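Local coordinates for type III chaperone protein ShcA (Pseudomonas syringae pv. tomato, PDB 4G6T) that probably acts as a class IA type III secretion chaperone, binding a cognate effector protein and keeping it ready for export, at residues D14-S19 and Q23-D28; P84-D89 and L119-G124; Q99-E104 and V108-R113. One frame throughout, in Å; residues are numbered along the deposited sequence.

Overall arrangement
From the N terminus, helix 8-19 turns into a loop that folds back against the helix's last turns, and contact 1 closes this short excursion before the sheet begins. The chain then builds strands 32-37, 41-48 and 53-59 and two helices. Contact 2 joins edge strand 85-88 to the far part of helix 108-127, closing a longer loop. Nested within it, contact 3 fastens the end of the neighbouring strand 95-102 to the start of the same helix. Contacts 1 and 2 lie on opposite sides of the chain's centre. Contact 3 touches contact 1 through Phe16 with Leu111 and through Ser19 with Lys112, joining the first helix to the last.

Contact 1 (D14-S19 and Q23-D28); sequences DDFSRS and QPLVFD
Ser17 and Leu25 join the last turns of helix 8-19 to the loop that leads into the sheet, beside the bound chain of another protein. The loop runs extended here, with Gln23, Pro24 and Leu25 all in a polyproline-like conformation, and it passes the helix closely enough to bring the CA atoms of Ser17 and Pro24 within 5.2 Å. Pro24 stiffens this course and has no N-H of its own to offer; the next amide, Leu25 N, gives its hydrogen to Ser17 OG at 2.9 Å in a nearly straight bond (163°). The serine hydroxyl stands beside its own backbone N (chi1 -61°), which also lets it bond back to the carbonyl of Leu13 one turn earlier. A small hydroxyl therefore suits this site: it serves a helix carbonyl and a loop amide at once, while Leu25 CB packs 3.5 Å from the same OG.

A second link is indirect. Asp14 OD1 and Leu25 O are both acceptors, 4.1 Å apart, and a water donates to each, at 2.8 Å from Asp14 OD1 and 2.9 Å from Leu25 O. The other carboxylate oxygen of Asp14 forms a salt bridge with Lys10, which probably steadies the group in its charged form.

On the buried side, Leu25 CD1 reaches the rim of the Phe16 ring, lying near the ring plane 3.9 Å from CE2. Phe16 in turn packs on helix 108-127, whereas Leu25 also touches Leu13, Cys33 and an apolar side chain of the other protein. Gln23 bonds to that protein through its backbone. Such an extended loop, braced by the first helix and offering backbone and apolar groups to a bound polypeptide, is consistent with the effector-binding surface of CesT-family chaperones.

Contact 2 (P84-D89 and L119-G124); sequences PGLGLD and LEWMRG
The indole of Trp121 carries Pro84 on one face: Pro84 CB sits 3.7 Å from the centroid of the five-membered ring, 18° off its normal, a CH-pi contact. On the same side, Pro84 O lies 3.6 Å above the plane, displaced toward the rim; this oxygen also accepts a bond from Asn77. At the pyrrole edge, somewhat tilted from the ring plane, Gly85 O accepts from Trp121 NE1 at 3.0 Å. The bond is bent (141°), and the nitrogen stands above the carbonyl plane. Leu86 CD2 approaches the benzo part obliquely, 4.0 Å from CZ2, and the ring of Trp125 meets Trp121 edge-to-face.

Trp121 reaches the strand because its chi1 of 172° turns CG away from the backbone N. The compact, rigid ring of proline lays its CB and CG over the indole face, and the backbone carbonyl of Gly85, rather than a side chain, takes the indole N-H. Along the helix Arg123 and Glu120 form a salt bridge, and Glu120 also bonds to an aromatic side chain of the bound chain of another protein.

The whole is a helix-on-sheet packing of the chaperone's alpha+beta fold, in which the C-terminal helix lies across the antiparallel sheet and reaches its edge strand.

Contact 3 (Q99-E104 and V108-R113); sequences QSIPRE and VPTLKR
The end of strand 95-102 passes the first turns of helix 108-127 at side-chain distance, its closest CA pair being Ile101 and Leu111 at 8.1 Å, and no hydrogen bond spans the gap. Ile101 reaches across it with both of its methyl groups, CD1 and CG2. Its CD1, carried outward by an extended outer torsion (chi2 169°), ends against the helix backbone, 4.2 Å from Leu111 CA and 4.4 Å from the methyl Leu111 CD1. The branch methyl CG2 of Ile101 faces the methyl CG2 of Thr110 at 4.3 Å. Beta-branched isoleucine is at home in a strand and can reach two helix residues at once, while the methyl and the hydroxyl of Thr110 serve different neighbours. Thr110 OG1 accepts a weak bond from Arg113 NH2, and Thr110 N is bonded to Ser107 OG at the helix start.

Beside this apolar patch, Gln99 folds its amide back so that OE1 accepts from Ser100 N at 3.0 Å, in the carbonyl plane and on a lone pair. Its NE2 bonds to Glu114 of the helix and to the carbonyl of Ala82, giving this buried amide partners at both ends. Ile101 also packs on Leu56 and Leu111 on Leu54, both of the adjoining strand. Since the direct contact is wholly nonpolar, at ordinary van der Waals distances, its cohesion should come from dispersion and the exclusion of water.

Contact 1 (D14-S19 and Q23-D28)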
loop_
_atom_site.group_PDB
_atom_site.type_symbol
_atom_site.label_atom_id
_atom_site.label_comp_id
_atom_site.label_asym_id
_atom_site.label_seq_id
_atom_site.Cartn_x
_atom_site.Cartn_y
_atom_site.Cartn_z
ATOM N N ASP A 14 -2.907 -10.569 7.581
ATOM C CA ASP A 14 -4.009 -11.148 8.384
ATOM C C ASP A 14 -4.071 -10.662 9.806
ATOM O O ASP A 14 -5.162 -10.384 10.320
ATOM C CB ASP A 14 -3.864 -12.662 8.406
ATOM C CG ASP A 14 -4.105 -13.314 7.054
ATOM O OD1 ASP A 14 -4.591 -12.663 6.083
ATOM O OD2 ASP A 14 -3.706 -14.538 6.910
ATOM N N ASP A 15 -2.954 -10.551 10.465
ATOM C CA ASP A 15 -2.883 -10.036 11.832
ATOM C C ASP A 15 -3.279 -8.551 11.898
ATOM O O ASP A 15 -3.905 -8.121 12.859
ATOM C CB ASP A 15 -1.494 -10.223 12.445
ATOM C CG ASP A 15 -1.221 -11.684 12.867
ATOM O OD1 ASP A 15 -2.162 -12.483 12.754
ATOM O OD2 ASP A 15 -0.109 -11.998 13.343
ATOM N N PHE A 16 -2.875 -7.801 10.876
ATOM C CA PHE A 16 -3.241 -6.371 10.770
ATOM C C PHE A 16 -4.749 -6.220 10.626
ATOM O O PHE A 16 -5.361 -5.437 11.359
ATOM C CB PHE A 16 -2.466 -5.800 9.575
ATOM C CG PHE A 16 -2.800 -4.375 9.190
ATOM C CD1 PHE A 16 -2.232 -3.337 9.877
ATOM C CD2 PHE A 16 -3.558 -4.125 8.067
ATOM C CE1 PHE A 16 -2.465 -2.019 9.488
ATOM C CE2 PHE A 16 -3.819 -2.807 7.673
ATOM C CZ PHE A 16 -3.270 -1.773 8.402
ATOM N N SER A 17 -5.347 -7.040 9.765
ATOM C CA SER A 17 -6.792 -7.029 9.501
ATOM C C SER A 17 -7.494 -7.381 10.820
ATOM O O SER A 17 -8.479 -6.762 11.195
ATOM C CB SER A 17 -7.157 -8.001 8.399
ATOM O OG SER A 17 -6.547 -7.734 7.143
ATOM N N ARG A 18 -6.973 -8.352 11.546
ATOM C CA ARG A 18 -7.617 -8.754 12.825
ATOM C C ARG A 18 -7.573 -7.619 13.826
ATOM O O ARG A 18 -8.520 -7.403 14.602
ATOM C CB ARG A 18 -6.907 -9.969 13.418
ATOM C CG ARG A 18 -7.262 -11.287 12.754
ATOM C CD ARG A 18 -6.429 -12.415 13.344
ATOM N NE ARG A 18 -6.650 -13.655 12.622
ATOM C CZ ARG A 18 -6.239 -14.868 13.005
ATOM N NH1 ARG A 18 -5.553 -15.084 14.133
ATOM N NH2 ARG A 18 -6.539 -15.893 12.238
ATOM N N SER A 19 -6.471 -6.888 13.825
ATOM C CA SER A 19 -6.313 -5.734 14.709
ATOM C C SER A 19 -7.324 -4.630 14.329
ATOM O O SER A 19 -7.873 -3.974 15.197
ATOM C CB SER A 19 -4.904 -5.161 14.601
ATOM O OG SER A 19 -4.631 -4.326 15.709
ATOM N N GLN A 23 -12.903 -7.528 7.813
ATOM C CA GLN A 23 -12.806 -8.591 6.884
ATOM C C GLN A 23 -11.355 -8.632 6.380
ATOM O O GLN A 23 -10.835 -7.589 6.060
ATOM C CB GLN A 23 -13.695 -8.227 5.724
ATOM C CG GLN A 23 -13.630 -9.143 4.549
ATOM C CD GLN A 23 -14.491 -8.612 3.423
ATOM O OE1 GLN A 23 -15.560 -8.024 3.658
ATOM N NE2 GLN A 23 -14.024 -8.790 2.194
ATOM N N PRO A 24 -10.733 -9.810 6.247
ATOM C CA PRO A 24 -9.297 -9.797 5.941
ATOM C C PRO A 24 -8.928 -9.123 4.622
ATOM O O PRO A 24 -9.537 -9.326 3.574
ATOM C CB PRO A 24 -8.929 -11.287 5.927
ATOM C CG PRO A 24 -9.974 -11.889 6.822
ATOM C CD PRO A 24 -11.217 -11.186 6.396
ATOM N N LEU A 25 -7.925 -8.251 4.694
ATOM C CA LEU A 25 -7.331 -7.750 3.484
ATOM C C LEU A 25 -6.511 -8.862 2.854
ATOM O O LEU A 25 -5.987 -9.703 3.590
ATOM C CB LEU A 25 -6.424 -6.568 3.810
ATOM C CG LEU A 25 -7.154 -5.325 4.321
ATOM C CD1 LEU A 25 -6.265 -4.442 5.183
ATOM C CD2 LEU A 25 -7.818 -4.614 3.142
ATOM N N VAL A 26 -6.373 -8.810 1.545
ATOM C CA VAL A 26 -5.654 -9.844 0.801
ATOM C C VAL A 26 -4.661 -9.270 -0.187
ATOM O O VAL A 26 -4.843 -8.203 -0.775
ATOM C CB VAL A 26 -6.575 -10.840 0.085
ATOM C CG1 VAL A 26 -7.598 -11.404 1.083
ATOM C CG2 VAL A 26 -7.241 -10.206 -1.089
ATOM N N PHE A 27 -3.573 -9.994 -0.389
ATOM C CA PHE A 27 -2.720 -9.669 -1.507
ATOM C C PHE A 27 -3.235 -10.349 -2.761
ATOM O O PHE A 27 -3.532 -11.565 -2.738
ATOM C CB PHE A 27 -1.263 -10.154 -1.240
ATOM C CG PHE A 27 -0.555 -9.353 -0.201
ATOM C CD1 PHE A 27 -0.212 -8.028 -0.459
ATOM C CD2 PHE A 27 -0.190 -9.883 1.028
ATOM C CE1 PHE A 27 0.369 -7.256 0.520
ATOM C CE2 PHE A 27 0.399 -9.098 2.012
ATOM C CZ PHE A 27 0.733 -7.808 1.724
ATOM N N ASP A 28 -3.333 -9.628 -3.870
ATOM C CA ASP A 28 -3.677 -10.240 -5.133
ATOM C C ASP A 28 -2.529 -11.049 -5.770
ATOM O O ASP A 28 -1.493 -11.285 -5.145
ATOM C CB ASP A 28 -4.251 -9.158 -6.068
ATOM C CG ASP A 28 -3.217 -8.100 -6.533
ATOM O OD1 ASP A 28 -2.018 -8.328 -6.441
ATOM O OD2 ASP A 28 -3.675 -7.051 -7.095
HETATM O O HOH W 1 -3.656 -11.344 3.763
#

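Contact 2 (P84-D89 and L119-G124)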
loop_
_atom_site.group_PDB
_atom_site.type_symbol
_atom_site.label_atom_id
_atom_site.label_comp_id
_atom_site.label_asym_id
_atom_site.label_seq_id
_atom_site.Cartn_x
_atom_site.Cartn_y
_atom_site.Cartn_z
ATOM N N PRO A 84 8.810 8.823 4.849
ATOM C CA PRO A 84 8.460 8.571 3.489
ATOM C C PRO A 84 9.127 9.415 2.429
ATOM O O PRO A 84 9.583 10.521 2.753
ATOM C CB PRO A 84 6.932 8.906 3.422
ATOM C CG PRO A 84 6.555 9.232 4.761
ATOM C CD PRO A 84 7.709 9.255 5.717
ATOM N N GLY A 85 9.195 8.921 1.253
ATOM C CA GLY A 85 9.789 9.602 0.127
ATOM C C GLY A 85 8.730 10.017 -0.858
ATOM O O GLY A 85 7.512 9.783 -0.643
ATOM N N LEU A 86 9.184 10.593 -1.947
ATOM C CA LEU A 86 8.341 10.866 -3.103
ATOM C C LEU A 86 9.154 10.847 -4.389
ATOM O O LEU A 86 10.426 10.980 -4.403
ATOM C CB LEU A 86 7.598 12.181 -2.902
ATOM C CG LEU A 86 8.307 13.522 -3.017
ATOM C CD1 LEU A 86 8.654 13.838 -4.495
ATOM C CD2 LEU A 86 7.515 14.686 -2.385
ATOM N N GLY A 87 8.468 10.670 -5.491
ATOM C CA GLY A 87 9.051 10.718 -6.791
ATOM C C GLY A 87 7.983 10.709 -7.860
ATOM O O GLY A 87 6.804 10.493 -7.567
ATOM N N LEU A 88 8.403 10.905 -9.097
ATOM C CA LEU A 88 7.538 10.873 -10.253
ATOM C C LEU A 88 7.609 9.545 -10.939
ATOM O O LEU A 88 8.673 9.031 -11.315
ATOM C CB LEU A 88 7.917 12.016 -11.199
ATOM C CG LEU A 88 7.160 12.082 -12.548
ATOM C CD1 LEU A 88 5.674 12.377 -12.344
ATOM C CD2 LEU A 88 7.820 13.129 -13.454
ATOM N N ASP A 89 6.461 8.938 -11.178
ATOM C CA ASP A 89 6.364 7.834 -12.035
ATOM C C ASP A 89 6.091 8.272 -13.486
ATOM O O ASP A 89 5.073 8.908 -13.772
ATOM C CB ASP A 89 5.225 6.898 -11.602
ATOM C CG ASP A 89 4.940 5.821 -12.628
ATOM O OD1 ASP A 89 5.887 5.142 -13.093
ATOM O OD2 ASP A 89 3.745 5.615 -12.931
ATOM N N LEU A 119 0.351 8.492 5.341
ATOM C CA LEU A 119 -0.881 9.233 5.126
ATOM C C LEU A 119 -0.723 10.676 5.482
ATOM O O LEU A 119 -1.279 11.525 4.736
ATOM C CB LEU A 119 -2.041 8.576 5.913
ATOM C CG LEU A 119 -2.481 7.246 5.295
ATOM C CD1 LEU A 119 -3.216 6.372 6.345
ATOM C CD2 LEU A 119 -3.258 7.325 4.004
ATOM N N GLU A 120 -0.099 10.959 6.605
ATOM C CA GLU A 120 0.050 12.367 7.016
ATOM C C GLU A 120 0.989 13.111 6.047
ATOM O O GLU A 120 0.764 14.316 5.755
ATOM C CB GLU A 120 0.398 12.498 8.433
ATOM C CG GLU A 120 -0.715 11.971 9.413
ATOM C CD GLU A 120 -2.152 12.403 9.019
ATOM O OE1 GLU A 120 -2.414 13.622 8.980
ATOM O OE2 GLU A 120 -3.004 11.571 8.652
ATOM N N TRP A 121 2.008 12.447 5.520
ATOM C CA TRP A 121 2.867 12.996 4.462
ATOM C C TRP A 121 2.085 13.327 3.230
ATOM O O TRP A 121 2.185 14.447 2.679
ATOM C CB TRP A 121 3.984 11.951 4.184
ATOM C CG TRP A 121 4.928 12.140 3.026
ATOM C CD1 TRP A 121 4.978 11.437 1.842
ATOM C CD2 TRP A 121 6.071 13.026 2.979
ATOM N NE1 TRP A 121 6.097 11.804 1.113
ATOM C CE2 TRP A 121 6.762 12.737 1.784
ATOM C CE3 TRP A 121 6.585 13.949 3.869
ATOM C CZ2 TRP A 121 7.945 13.441 1.438
ATOM C CZ3 TRP A 121 7.741 14.640 3.518
ATOM C CH2 TRP A 121 8.357 14.391 2.305
ATOM N N MET A 122 1.225 12.412 2.771
ATOM C CA MET A 122 0.306 12.626 1.653
ATOM C C MET A 122 -0.594 13.824 1.939
ATOM O O MET A 122 -0.792 14.657 1.066
ATOM C CB MET A 122 -0.490 11.347 1.428
ATOM C CG MET A 122 0.389 10.245 0.833
ATOM S SD MET A 122 -0.319 8.606 0.963
ATOM C CE MET A 122 -1.730 8.798 -0.201
ATOM N N ARG A 123 -1.109 13.889 3.138
ATOM C CA ARG A 123 -2.042 14.978 3.502
ATOM C C ARG A 123 -1.306 16.308 3.360
ATOM O O ARG A 123 -1.846 17.253 2.761
ATOM C CB ARG A 123 -2.591 14.787 4.893
ATOM C CG ARG A 123 -3.678 15.805 5.226
ATOM C CD ARG A 123 -4.189 15.719 6.646
ATOM N NE ARG A 123 -4.408 14.344 7.069
ATOM C CZ ARG A 123 -5.422 13.550 6.723
ATOM N NH1 ARG A 123 -6.390 13.939 5.900
ATOM N NH2 ARG A 123 -5.437 12.313 7.192
ATOM N N GLY A 124 -0.095 16.363 3.882
ATOM C CA GLY A 124 0.684 17.635 3.845
ATOM C C GLY A 124 0.915 18.066 2.438
ATOM O O GLY A 124 0.757 19.278 2.083
#

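Contact 3 (Q99-E104 and V108-R113)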
loop_
_atom_site.group_PDB
_atom_site.type_symbol
_atom_site.label_atom_id
_atom_site.label_comp_id
_atom_site.label_asym_id
_atom_site.label_seq_id
_atom_site.Cartn_x
_atom_site.Cartn_y
_atom_site.Cartn_z
ATOM N N GLN A 99 7.091 4.287 1.337
ATOM C CA GLN A 99 7.923 3.903 2.495
ATOM C C GLN A 99 8.221 2.443 2.315
ATOM O O GLN A 99 7.379 1.683 1.835
ATOM C CB GLN A 99 7.234 4.167 3.793
ATOM C CG GLN A 99 7.944 3.714 5.077
ATOM C CD GLN A 99 9.307 4.359 5.273
ATOM O OE1 GLN A 99 10.200 4.208 4.453
ATOM N NE2 GLN A 99 9.379 5.172 6.263
ATOM N N SER A 100 9.422 2.010 2.637
ATOM C CA SER A 100 9.782 0.602 2.590
ATOM C C SER A 100 10.062 0.130 3.977
ATOM O O SER A 100 10.672 0.821 4.796
ATOM C CB SER A 100 11.010 0.352 1.717
ATOM O OG SER A 100 11.405 -0.999 1.799
ATOM N N ILE A 101 9.608 -1.077 4.297
ATOM C CA ILE A 101 9.872 -1.698 5.614
ATOM C C ILE A 101 10.558 -3.059 5.330
ATOM O O ILE A 101 9.989 -3.953 4.690
ATOM C CB ILE A 101 8.613 -1.927 6.466
ATOM C CG1 ILE A 101 7.704 -0.686 6.577
ATOM C CG2 ILE A 101 9.053 -2.456 7.828
ATOM C CD1 ILE A 101 6.335 -0.972 7.199
ATOM N N PRO A 102 11.815 -3.223 5.772
ATOM C CA PRO A 102 12.434 -4.545 5.565
ATOM C C PRO A 102 11.686 -5.605 6.359
ATOM O O PRO A 102 11.147 -5.332 7.429
ATOM C CB PRO A 102 13.829 -4.370 6.127
ATOM C CG PRO A 102 14.027 -2.937 6.347
ATOM C CD PRO A 102 12.689 -2.252 6.484
ATOM N N ARG A 103 11.696 -6.813 5.781
ATOM C CA ARG A 103 10.964 -7.955 6.391
ATOM C C ARG A 103 11.335 -8.116 7.858
ATOM O O ARG A 103 10.443 -8.328 8.700
ATOM C CB ARG A 103 11.209 -9.239 5.596
ATOM C CG ARG A 103 10.480 -10.509 6.135
ATOM C CD ARG A 103 11.372 -11.800 6.034
ATOM N NE ARG A 103 11.335 -12.427 4.725
ATOM C CZ ARG A 103 10.728 -13.590 4.416
ATOM N NH1 ARG A 103 10.090 -14.335 5.341
ATOM N NH2 ARG A 103 10.780 -14.039 3.160
ATOM N N GLU A 104 12.633 -8.009 8.175
ATOM C CA GLU A 104 13.164 -8.052 9.560
ATOM C C GLU A 104 12.523 -7.096 10.551
ATOM O O GLU A 104 12.592 -7.282 11.746
ATOM C CB GLU A 104 14.686 -7.716 9.540
ATOM C CG GLU A 104 15.604 -8.689 8.784
ATOM C CD GLU A 104 15.717 -8.512 7.240
ATOM O OE1 GLU A 104 14.982 -7.694 6.602
ATOM O OE2 GLU A 104 16.552 -9.244 6.630
ATOM N N VAL A 108 2.893 -5.671 13.337
ATOM C CA VAL A 108 1.636 -4.978 13.179
ATOM C C VAL A 108 1.747 -3.517 13.660
ATOM O O VAL A 108 1.346 -2.599 12.902
ATOM C CB VAL A 108 0.454 -5.754 13.822
ATOM C CG1 VAL A 108 -0.785 -4.897 13.857
ATOM C CG2 VAL A 108 0.189 -7.002 12.991
ATOM N N PRO A 109 2.340 -3.242 14.835
ATOM C CA PRO A 109 2.462 -1.802 15.232
ATOM C C PRO A 109 3.334 -0.990 14.272
ATOM O O PRO A 109 2.993 0.182 14.029
ATOM C CB PRO A 109 3.091 -1.844 16.612
ATOM C CG PRO A 109 2.762 -3.237 17.134
ATOM C CD PRO A 109 2.783 -4.133 15.934
ATOM N N THR A 110 4.410 -1.571 13.763
ATOM C CA THR A 110 5.286 -0.854 12.778
ATOM C C THR A 110 4.534 -0.563 11.520
ATOM O O THR A 110 4.608 0.556 10.981
ATOM C CB THR A 110 6.597 -1.603 12.500
ATOM O OG1 THR A 110 7.342 -1.600 13.725
ATOM C CG2 THR A 110 7.399 -0.912 11.439
ATOM N N LEU A 111 3.798 -1.525 10.988
ATOM C CA LEU A 111 3.018 -1.279 9.823
ATOM C C LEU A 111 2.005 -0.149 10.064
ATOM O O LEU A 111 1.777 0.714 9.192
ATOM C CB LEU A 111 2.336 -2.578 9.327
ATOM C CG LEU A 111 1.409 -2.483 8.123
ATOM C CD1 LEU A 111 2.064 -1.935 6.864
ATOM C CD2 LEU A 111 0.833 -3.854 7.775
ATOM N N LYS A 112 1.303 -0.202 11.193
ATOM C CA LYS A 112 0.322 0.859 11.557
ATOM C C LYS A 112 1.000 2.225 11.589
ATOM O O LYS A 112 0.496 3.171 10.940
ATOM C CB LYS A 112 -0.341 0.575 12.902
ATOM C CG LYS A 112 -1.301 -0.597 12.869
ATOM C CD LYS A 112 -1.940 -0.764 14.231
ATOM C CE LYS A 112 -2.989 -1.849 14.128
ATOM N NZ LYS A 112 -3.738 -1.811 15.391
ATOM N N ARG A 113 2.119 2.311 12.288
ATOM C CA ARG A 113 2.849 3.580 12.447
ATOM C C ARG A 113 3.321 4.108 11.093
ATOM O O ARG A 113 3.177 5.336 10.764
ATOM C CB ARG A 113 4.040 3.385 13.362
ATOM C CG ARG A 113 4.811 4.661 13.668
ATOM C CD ARG A 113 5.910 4.461 14.701
ATOM N NE ARG A 113 6.887 3.435 14.312
ATOM C CZ ARG A 113 6.929 2.187 14.797
ATOM N NH1 ARG A 113 6.053 1.725 15.702
ATOM N NH2 ARG A 113 7.868 1.385 14.366
#